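Local coordinates for 6-carboxyhexanoate--CoA ligase (Aquifex aeolicus, PDB 5TVA), which is a ligase of the BioW family that binds adenosine monophosphate and coenzyme A, at residues C173-E178 and R215-S220; D186-Y191 and R201-K206. All coordinates share one frame; numbering follows the deposited sequence.

Contact 1 (C173-E178 and R215-S220). With AMP (adenosine monophosphate), chain C.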
ATOM      1  N   CYS A 173       7.024  -8.599  -5.331  1.00 37.84           N
ATOM      2  CA  CYS A 173       7.804  -9.194  -4.262  1.00 36.14           C
ATOM      3  C   CYS A 173       7.273 -10.548  -3.805  1.00 41.26           C
ATOM      4  O   CYS A 173       7.939 -11.217  -3.006  1.00 40.22           O
ATOM      5  CB  CYS A 173       7.854  -8.225  -3.082  1.00 35.88           C
ATOM      6  SG  CYS A 173       9.084  -6.950  -3.307  1.00 38.20           S
ATOM      7  N   GLY A 174       6.107 -10.977  -4.296  1.00 41.44           N
ATOM      8  CA  GLY A 174       5.583 -12.287  -3.964  1.00 40.45           C
ATOM      9  C   GLY A 174       4.367 -12.292  -3.074  1.00 39.64           C
ATOM     10  O   GLY A 174       3.909 -13.372  -2.691  1.00 41.68           O
ATOM     11  N   VAL A 175       3.831 -11.140  -2.695  1.00 39.75           N
ATOM     12  CA  VAL A 175       2.524 -11.158  -2.063  1.00 40.44           C
ATOM     13  C   VAL A 175       1.522 -11.654  -3.089  1.00 38.76           C
ATOM     14  O   VAL A 175       1.544 -11.227  -4.246  1.00 35.96           O
ATOM     15  CB  VAL A 175       2.181  -9.771  -1.514  1.00 41.76           C
ATOM     16  CG1 VAL A 175       0.693  -9.696  -1.097  1.00 38.18           C
ATOM     17  CG2 VAL A 175       3.116  -9.456  -0.338  1.00 35.98           C
ATOM     18  N   VAL A 176       0.696 -12.623  -2.692  1.00 39.51           N
ATOM     19  CA  VAL A 176      -0.267 -13.205  -3.620  1.00 38.49           C
ATOM     20  C   VAL A 176      -1.396 -12.223  -3.890  1.00 40.11           C
ATOM     21  O   VAL A 176      -1.797 -12.008  -5.044  1.00 40.94           O
ATOM     22  CB  VAL A 176      -0.806 -14.542  -3.071  1.00 43.34           C
ATOM     23  CG1 VAL A 176      -1.871 -15.106  -4.008  1.00 40.84           C
ATOM     24  CG2 VAL A 176       0.348 -15.571  -2.859  1.00 35.07           C
ATOM     25  N   ALA A 177      -1.926 -11.612  -2.832  1.00 38.82           N
ATOM     26  CA  ALA A 177      -3.073 -10.715  -2.946  1.00 41.84           C
ATOM     27  C   ALA A 177      -3.034  -9.733  -1.788  1.00 40.64           C
ATOM     28  O   ALA A 177      -2.424 -10.003  -0.750  1.00 42.63           O
ATOM     29  CB  ALA A 177      -4.407 -11.482  -2.933  1.00 37.38           C
ATOM     30  N   GLU A 178      -3.712  -8.596  -1.962  1.00 40.79           N
ATOM     31  CA  GLU A 178      -3.718  -7.549  -0.952  1.00 37.66           C
ATOM     32  C   GLU A 178      -5.136  -7.037  -0.720  1.00 44.92           C
ATOM     33  O   GLU A 178      -5.915  -6.895  -1.670  1.00 47.35           O
ATOM     34  CB  GLU A 178      -2.808  -6.397  -1.377  1.00 35.53           C
ATOM     35  CG  GLU A 178      -2.778  -5.231  -0.365  1.00 39.59           C
ATOM     36  CD  GLU A 178      -1.872  -4.093  -0.797  1.00 37.89           C
ATOM     37  OE1 GLU A 178      -1.062  -4.295  -1.716  1.00 36.78           O
ATOM     38  OE2 GLU A 178      -1.951  -2.999  -0.209  1.00 39.48           O
ATOM     39  N   ARG A 215      -3.917  -2.726   5.992  1.00 43.81           N
ATOM     40  CA  ARG A 215      -3.593  -3.552   4.845  1.00 43.12           C
ATOM     41  C   ARG A 215      -3.321  -4.968   5.332  1.00 47.05           C
ATOM     42  O   ARG A 215      -2.719  -5.171   6.392  1.00 41.38           O
ATOM     43  CB  ARG A 215      -2.371  -3.010   4.075  1.00 42.85           C
ATOM     44  CG  ARG A 215      -2.685  -1.896   3.100  1.00 46.40           C
ATOM     45  CD  ARG A 215      -1.474  -1.442   2.287  1.00 42.79           C
ATOM     46  NE  ARG A 215      -1.204  -0.048   2.584  1.00 59.46           N
ATOM     47  CZ  ARG A 215      -1.424   0.983   1.770  1.00 45.60           C
ATOM     48  NH1 ARG A 215      -1.871   0.813   0.534  1.00 43.01           N
ATOM     49  NH2 ARG A 215      -1.135   2.187   2.201  1.00 50.48           N
ATOM     50  N   VAL A 216      -3.781  -5.941   4.555  1.00 44.44           N
ATOM     51  CA  VAL A 216      -3.470  -7.343   4.779  1.00 43.26           C
ATOM     52  C   VAL A 216      -2.791  -7.851   3.518  1.00 42.31           C
ATOM     53  O   VAL A 216      -3.350  -7.733   2.418  1.00 38.74           O
ATOM     54  CB  VAL A 216      -4.719  -8.175   5.121  1.00 43.38           C
ATOM     55  CG1 VAL A 216      -4.345  -9.669   5.278  1.00 42.80           C
ATOM     56  CG2 VAL A 216      -5.361  -7.657   6.401  1.00 38.35           C
ATOM     57  N   TYR A 217      -1.577  -8.395   3.677  1.00 36.50           N
ATOM     58  CA  TYR A 217      -0.843  -9.032   2.592  1.00 33.27           C
ATOM     59  C   TYR A 217      -1.020 -10.541   2.713  1.00 40.27           C
ATOM     60  O   TYR A 217      -0.691 -11.123   3.760  1.00 38.22           O
ATOM     61  CB  TYR A 217       0.645  -8.681   2.644  1.00 36.23           C
ATOM     62  CG  TYR A 217       1.037  -7.233   2.426  1.00 40.40           C
ATOM     63  CD1 TYR A 217       0.119  -6.293   1.944  1.00 32.98           C
ATOM     64  CD2 TYR A 217       2.346  -6.804   2.685  1.00 35.89           C
ATOM     65  CE1 TYR A 217       0.487  -4.981   1.740  1.00 34.93           C
ATOM     66  CE2 TYR A 217       2.725  -5.473   2.485  1.00 35.82           C
ATOM     67  CZ  TYR A 217       1.781  -4.565   2.009  1.00 38.29           C
ATOM     68  OH  TYR A 217       2.125  -3.239   1.789  1.00 35.17           O
ATOM     69  N   PHE A 218      -1.495 -11.185   1.639  1.00 39.56           N
ATOM     70  CA  PHE A 218      -1.679 -12.640   1.638  1.00 43.32           C
ATOM     71  C   PHE A 218      -0.419 -13.289   1.070  1.00 42.97           C
ATOM     72  O   PHE A 218      -0.120 -13.125  -0.123  1.00 40.99           O
ATOM     73  CB  PHE A 218      -2.922 -13.033   0.843  1.00 38.76           C
ATOM     74  CG  PHE A 218      -4.204 -12.490   1.427  1.00 46.35           C
ATOM     75  CD1 PHE A 218      -4.859 -13.161   2.443  1.00 47.16           C
ATOM     76  CD2 PHE A 218      -4.733 -11.275   0.980  1.00 46.36           C
ATOM     77  CE1 PHE A 218      -6.023 -12.649   2.993  1.00 44.18           C
ATOM     78  CE2 PHE A 218      -5.900 -10.763   1.527  1.00 41.74           C
ATOM     79  CZ  PHE A 218      -6.545 -11.450   2.518  1.00 46.77           C
ATOM     80  N   VAL A 219       0.322 -14.016   1.923  1.00 34.71           N
ATOM     81  CA  VAL A 219       1.628 -14.574   1.569  1.00 41.71           C
ATOM     82  C   VAL A 219       1.701 -16.062   1.909  1.00 39.23           C
ATOM     83  O   VAL A 219       1.108 -16.535   2.880  1.00 35.93           O
ATOM     84  CB  VAL A 219       2.799 -13.844   2.282  1.00 42.84           C
ATOM     85  CG1 VAL A 219       2.838 -12.351   1.932  1.00 40.87           C
ATOM     86  CG2 VAL A 219       2.731 -14.061   3.790  1.00 38.62           C
ATOM     87  N   SER A 220       2.471 -16.796   1.112  1.00 40.15           N
ATOM     88  CA  SER A 220       2.763 -18.194   1.411  1.00 43.58           C
ATOM     89  C   SER A 220       3.857 -18.255   2.474  1.00 40.10           C
ATOM     90  O   SER A 220       4.938 -17.689   2.277  1.00 36.36           O
ATOM     91  CB  SER A 220       3.197 -18.914   0.141  1.00 42.42           C
ATOM     92  OG  SER A 220       3.197 -20.315   0.336  1.00 51.56           O
TER
HETATM   93  P   AMP C 301      -2.341   4.954   3.862  1.00 66.06           P
HETATM   94  O1P AMP C 301      -2.118   4.337   2.498  1.00 50.35           O
HETATM   95  O2P AMP C 301      -1.173   5.846   4.230  1.00 57.79           O
HETATM   96  O3P AMP C 301      -3.733   5.500   4.158  1.00 52.00           O
HETATM   97  O5' AMP C 301      -2.267   3.748   4.910  1.00 59.31           O
HETATM   98  C5' AMP C 301      -3.345   2.832   5.095  1.00 57.24           C
HETATM   99  C4' AMP C 301      -2.965   1.792   6.125  1.00 59.12           C
HETATM  100  O4' AMP C 301      -2.040   0.851   5.518  1.00 49.83           O
HETATM  101  C3' AMP C 301      -2.242   2.355   7.350  1.00 58.22           C
HETATM  102  O3' AMP C 301      -3.123   2.645   8.421  1.00 70.05           O
HETATM  103  C2' AMP C 301      -1.202   1.303   7.701  1.00 54.72           C
HETATM  104  O2' AMP C 301      -1.752   0.342   8.589  1.00 59.96           O
HETATM  105  C1' AMP C 301      -0.930   0.636   6.350  1.00 54.07           C
HETATM  106  N9  AMP C 301       0.270   1.176   5.669  1.00 54.11           N
HETATM  107  C8  AMP C 301       0.609   2.471   5.523  1.00 50.70           C
HETATM  108  N7  AMP C 301       1.789   2.597   4.855  1.00 52.61           N
HETATM  109  C5  AMP C 301       2.239   1.364   4.555  1.00 49.36           C
HETATM  110  C6  AMP C 301       3.399   0.769   3.839  1.00 42.30           C
HETATM  111  N6  AMP C 301       4.380   1.529   3.302  1.00 35.01           N
HETATM  112  N1  AMP C 301       3.459  -0.588   3.754  1.00 43.23           N
HETATM  113  C2  AMP C 301       2.514  -1.374   4.289  1.00 40.57           C
HETATM  114  N3  AMP C 301       1.439  -0.901   4.943  1.00 44.70           N
HETATM  115  C4  AMP C 301       1.234   0.430   5.101  1.00 53.94           C
HETATM  116  O   HOH W   1       3.727 -15.701  -1.093  1.00 42.27           O

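Contact 2 (D186-Y191 and R201-K206)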
ATOM      1  N   ASP A 186     -12.416  10.088   6.149  1.00 74.12           N
ATOM      2  CA  ASP A 186     -13.130  10.726   5.042  1.00 82.47           C
ATOM      3  C   ASP A 186     -13.047   9.931   3.744  1.00 81.07           C
ATOM      4  O   ASP A 186     -14.032   9.867   2.999  1.00 79.97           O
ATOM      5  CB  ASP A 186     -12.602  12.146   4.788  1.00 86.97           C
ATOM      6  CG  ASP A 186     -13.113  13.169   5.801  1.00 86.33           C
ATOM      7  OD1 ASP A 186     -13.620  12.779   6.880  1.00 82.21           O
ATOM      8  OD2 ASP A 186     -12.997  14.378   5.506  1.00 83.69           O
ATOM      9  N   TYR A 187     -11.886   9.353   3.438  1.00 78.53           N
ATOM     10  CA  TYR A 187     -11.723   8.549   2.232  1.00 71.12           C
ATOM     11  C   TYR A 187     -12.224   7.136   2.513  1.00 72.07           C
ATOM     12  O   TYR A 187     -11.952   6.574   3.579  1.00 73.27           O
ATOM     13  CB  TYR A 187     -10.255   8.544   1.811  1.00 73.78           C
ATOM     14  CG  TYR A 187      -9.962   8.232   0.358  1.00 71.94           C
ATOM     15  CD1 TYR A 187      -9.802   9.253  -0.575  1.00 66.19           C
ATOM     16  CD2 TYR A 187      -9.791   6.917  -0.073  1.00 65.25           C
ATOM     17  CE1 TYR A 187      -9.504   8.973  -1.908  1.00 64.90           C
ATOM     18  CE2 TYR A 187      -9.495   6.626  -1.402  1.00 56.18           C
ATOM     19  CZ  TYR A 187      -9.353   7.654  -2.313  1.00 64.79           C
ATOM     20  OH  TYR A 187      -9.054   7.372  -3.633  1.00 59.33           O
ATOM     21  N   VAL A 188     -12.985   6.570   1.578  1.00 68.71           N
ATOM     22  CA  VAL A 188     -13.732   5.349   1.870  1.00 67.85           C
ATOM     23  C   VAL A 188     -13.647   4.367   0.711  1.00 59.91           C
ATOM     24  O   VAL A 188     -14.198   3.262   0.784  1.00 61.22           O
ATOM     25  CB  VAL A 188     -15.204   5.659   2.202  1.00 73.19           C
ATOM     26  CG1 VAL A 188     -15.324   6.223   3.617  1.00 71.64           C
ATOM     27  CG2 VAL A 188     -15.803   6.608   1.144  1.00 57.68           C
ATOM     28  N   THR A 189     -12.985   4.762  -0.370  1.00 56.22           N
ATOM     29  CA  THR A 189     -12.553   3.778  -1.349  1.00 59.70           C
ATOM     30  C   THR A 189     -11.397   2.961  -0.765  1.00 57.40           C
ATOM     31  O   THR A 189     -10.573   3.472   0.006  1.00 53.09           O
ATOM     32  CB  THR A 189     -12.134   4.462  -2.655  1.00 59.49           C
ATOM     33  OG1 THR A 189     -13.256   5.155  -3.203  1.00 63.60           O
ATOM     34  CG2 THR A 189     -11.631   3.443  -3.699  1.00 57.33           C
ATOM     35  N   GLY A 190     -11.381   1.673  -1.088  1.00 53.43           N
ATOM     36  CA  GLY A 190     -10.288   0.789  -0.737  1.00 49.75           C
ATOM     37  C   GLY A 190      -9.922  -0.014  -1.964  1.00 50.08           C
ATOM     38  O   GLY A 190     -10.328   0.370  -3.066  1.00 49.27           O
ATOM     39  N   TYR A 191      -9.173  -1.109  -1.828  1.00 40.90           N
ATOM     40  CA  TYR A 191      -8.957  -1.930  -3.006  1.00 41.16           C
ATOM     41  C   TYR A 191      -8.622  -3.361  -2.611  1.00 45.62           C
ATOM     42  O   TYR A 191      -8.459  -3.708  -1.438  1.00 43.85           O
ATOM     43  CB  TYR A 191      -7.867  -1.354  -3.911  1.00 40.70           C
ATOM     44  CG  TYR A 191      -6.469  -1.319  -3.328  1.00 43.09           C
ATOM     45  CD1 TYR A 191      -5.685  -2.478  -3.250  1.00 45.46           C
ATOM     46  CD2 TYR A 191      -5.917  -0.126  -2.887  1.00 41.43           C
ATOM     47  CE1 TYR A 191      -4.392  -2.433  -2.732  1.00 43.90           C
ATOM     48  CE2 TYR A 191      -4.636  -0.063  -2.379  1.00 44.90           C
ATOM     49  CZ  TYR A 191      -3.868  -1.223  -2.300  1.00 47.86           C
ATOM     50  OH  TYR A 191      -2.590  -1.142  -1.794  1.00 39.35           O
ATOM     51  N   ARG A 201     -10.741  -1.447  -7.370  1.00 52.51           N
ATOM     52  CA  ARG A 201     -11.105  -0.362  -6.464  1.00 52.10           C
ATOM     53  C   ARG A 201     -12.551  -0.522  -6.019  1.00 47.64           C
ATOM     54  O   ARG A 201     -13.428  -0.799  -6.837  1.00 49.76           O
ATOM     55  CB  ARG A 201     -10.891   0.977  -7.159  1.00 52.83           C
ATOM     56  CG  ARG A 201      -9.697   0.927  -8.114  1.00 51.88           C
ATOM     57  CD  ARG A 201      -9.474   2.236  -8.821  1.00 51.44           C
ATOM     58  NE  ARG A 201      -9.619   3.353  -7.899  1.00 54.27           N
ATOM     59  CZ  ARG A 201     -10.507   4.329  -8.057  1.00 54.21           C
ATOM     60  NH1 ARG A 201     -11.309   4.318  -9.116  1.00 54.73           N
ATOM     61  NH2 ARG A 201     -10.575   5.316  -7.171  1.00 53.41           N
ATOM     62  N   ILE A 202     -12.798  -0.382  -4.719  1.00 47.65           N
ATOM     63  CA  ILE A 202     -14.065  -0.818  -4.146  1.00 51.78           C
ATOM     64  C   ILE A 202     -14.539   0.201  -3.114  1.00 58.51           C
ATOM     65  O   ILE A 202     -13.848   0.444  -2.118  1.00 52.85           O
ATOM     66  CB  ILE A 202     -13.943  -2.212  -3.513  1.00 51.28           C
ATOM     67  CG1 ILE A 202     -13.728  -3.253  -4.618  1.00 52.48           C
ATOM     68  CG2 ILE A 202     -15.163  -2.522  -2.655  1.00 54.98           C
ATOM     69  CD1 ILE A 202     -13.293  -4.617  -4.118  1.00 48.08           C
ATOM     70  N   THR A 203     -15.723   0.784  -3.348  1.00 57.38           N
ATOM     71  CA  THR A 203     -16.315   1.797  -2.457  1.00 62.03           C
ATOM     72  C   THR A 203     -17.739   1.422  -2.046  1.00 65.95           C
ATOM     73  O   THR A 203     -18.527   0.976  -2.883  1.00 66.63           O
ATOM     74  CB  THR A 203     -16.374   3.193  -3.125  1.00 61.88           C
ATOM     75  OG1 THR A 203     -15.346   3.302  -4.117  1.00 66.93           O
ATOM     76  CG2 THR A 203     -16.200   4.301  -2.096  1.00 59.76           C
ATOM     77  N   PRO A 204     -18.079   1.596  -0.756  1.00 63.03           N
ATOM     78  CA  PRO A 204     -17.166   1.953   0.329  1.00 64.20           C
ATOM     79  C   PRO A 204     -16.854   0.768   1.245  1.00 67.55           C
ATOM     80  O   PRO A 204     -17.749  -0.012   1.582  1.00 65.77           O
ATOM     81  CB  PRO A 204     -17.948   3.026   1.082  1.00 62.63           C
ATOM     82  CG  PRO A 204     -19.390   2.558   0.946  1.00 59.13           C
ATOM     83  CD  PRO A 204     -19.488   1.762  -0.347  1.00 61.36           C
ATOM     84  N   LEU A 205     -15.598   0.640   1.658  1.00 64.34           N
ATOM     85  CA  LEU A 205     -15.209  -0.428   2.568  1.00 65.00           C
ATOM     86  C   LEU A 205     -15.299  -0.016   4.039  1.00 68.63           C
ATOM     87  O   LEU A 205     -15.007  -0.837   4.920  1.00 64.22           O
ATOM     88  CB  LEU A 205     -13.800  -0.928   2.216  1.00 62.99           C
ATOM     89  CG  LEU A 205     -13.719  -1.778   0.938  1.00 60.25           C
ATOM     90  CD1 LEU A 205     -12.283  -1.994   0.455  1.00 50.12           C
ATOM     91  CD2 LEU A 205     -14.387  -3.114   1.196  1.00 59.43           C
ATOM     92  N   LYS A 206     -15.719   1.218   4.323  1.00 71.33           N
ATOM     93  CA  LYS A 206     -16.082   1.607   5.682  1.00 73.65           C
ATOM     94  C   LYS A 206     -17.056   2.774   5.629  1.00 76.09           C
ATOM     95  O   LYS A 206     -17.166   3.481   4.619  1.00 70.62           O
ATOM     96  CB  LYS A 206     -14.863   2.000   6.520  1.00 67.45           C
ATOM     97  CG  LYS A 206     -14.193   3.280   6.052  1.00 65.98           C
ATOM     98  CD  LYS A 206     -13.177   3.768   7.054  1.00 69.00           C
ATOM     99  CE  LYS A 206     -12.231   4.753   6.418  1.00 68.51           C
ATOM    100  NZ  LYS A 206     -11.210   5.183   7.399  1.00 74.76           N
TER

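Contact 1 (C173-E178 and R215-S220)
Val176 and Ala177 both stand opposite Phe218, a classic beta bulge, in which one strand spends two residues against one of its neighbour. The backbone of Phe218 serves both: Val176 N lies 2.7 Å from Phe218 O, with an N-H...O angle of 147°, and Phe218 N gives a straighter bond of 2.8 Å to Ala177 O. That same Ala177 O comes up at the edge of the phenyl ring, near its plane and 3.2 Å from Phe218 CD2, while Val216 CG1 lies over one face of the ring, displaced toward the rim. Before the bulge, Val175 touches Ile227 of helix 224-233 and sets CG2 3.7 Å from Val219 CG1, with its CG1 beside Tyr217 CB. Gly174, just past the preceding helix, adopts positive phi and completes a Schellman motif, and its carbonyl is bridged by a water to Ser220 N.

The bulge lies where strands 177-181 and 214-219 pair antiparallel within a mixed sheet of six strands, whose pocket holds AMP. Glu178 and Tyr217 form a non-hydrogen-bonded pair and send their side chains the same way. With CG anti to the backbone N (chi1 179°) and an extended chain, Glu178 runs alongside the phenol, CD being 3.6 Å from Tyr217 CE1 and the carboxylate turned 68° from the ring. Glu178 OE2 lies 3.0 Å from Arg215 CD, at the guanidinium edge; the salt bridge to NH1 is long, and Tyr191 is the stronger partner of both charges. Asn170 ND2 donates to OE1, so this buried carboxylate is held at each oxygen. Arg215 bends at chi3 and its NE makes a weak bond of 3.2 Å to AMP O4'. Tyr217 OH, hydrogen-bonded to Thr136, ends 3.1 Å from adenine C2 of AMP.

Contact 2 (D186-Y191 and R201-K206)
Thr189 turns OG1 anti to its carbonyl carbon (chi1 -62°), and Thr203, whose chi1 of -26° departs from a staggered value, brings its own OG1 to meet it at 2.9 Å; either hydroxyl could be the donor of this hydrogen bond. Thr203 CG2 also lies close to Thr189 OG1, and the Thr203 and Val188 side chains cross at about a right angle, CG2 to CG2. Val188 places CB alongside Pro204 CB at 4.0 Å, both side chains pointing the same way, while its CG1 comes within 3.5 Å of Lys206 O. The peptide before Pro204 is cis, and just past it Leu205 N donates to Val188 O at 3.1 Å. Leu205 then sends CD1 over Gly190 CA, 3.6 Å away, where the glycine offers bare backbone. Lys206, extended beyond CG, passes CE by Tyr187 O on the way to the carbonyls of Asp210 and Ser182, which take its NZ. Toward the turn, Gly190 and Ile202 exchange two backbone bonds, Gly190 N to Ile202 O and Ile202 N to Gly190 O, and Tyr191 follows as the non-hydrogen-bonded partner of Arg201. This is the open end of an antiparallel beta hairpin, formed by strands 190-194 and 198-203.

From the N terminus, the chain leaves helix 158-173, enters strand 177-181 through the first segment of contact 1, and then folds the hairpin 190-194/198-203, where contact 2, at the end away from the turn, closes a loop of nine residues. Strand 214-219 returns beside 177-181, so contact 1 closes the longer loop of 36 intervening residues and encloses contact 2. Both belong to one mixed sheet, where 177-181 also neighbours 190-194. Their centres lie about 19 Å apart, yet Tyr191 reaches across: its OH is 2.5 Å from Glu178 OE2 and 3.1 Å from Arg215 NH1, both probable hydrogen bonds, tying the hairpin to Glu178 and to Arg215 of the AMP pocket.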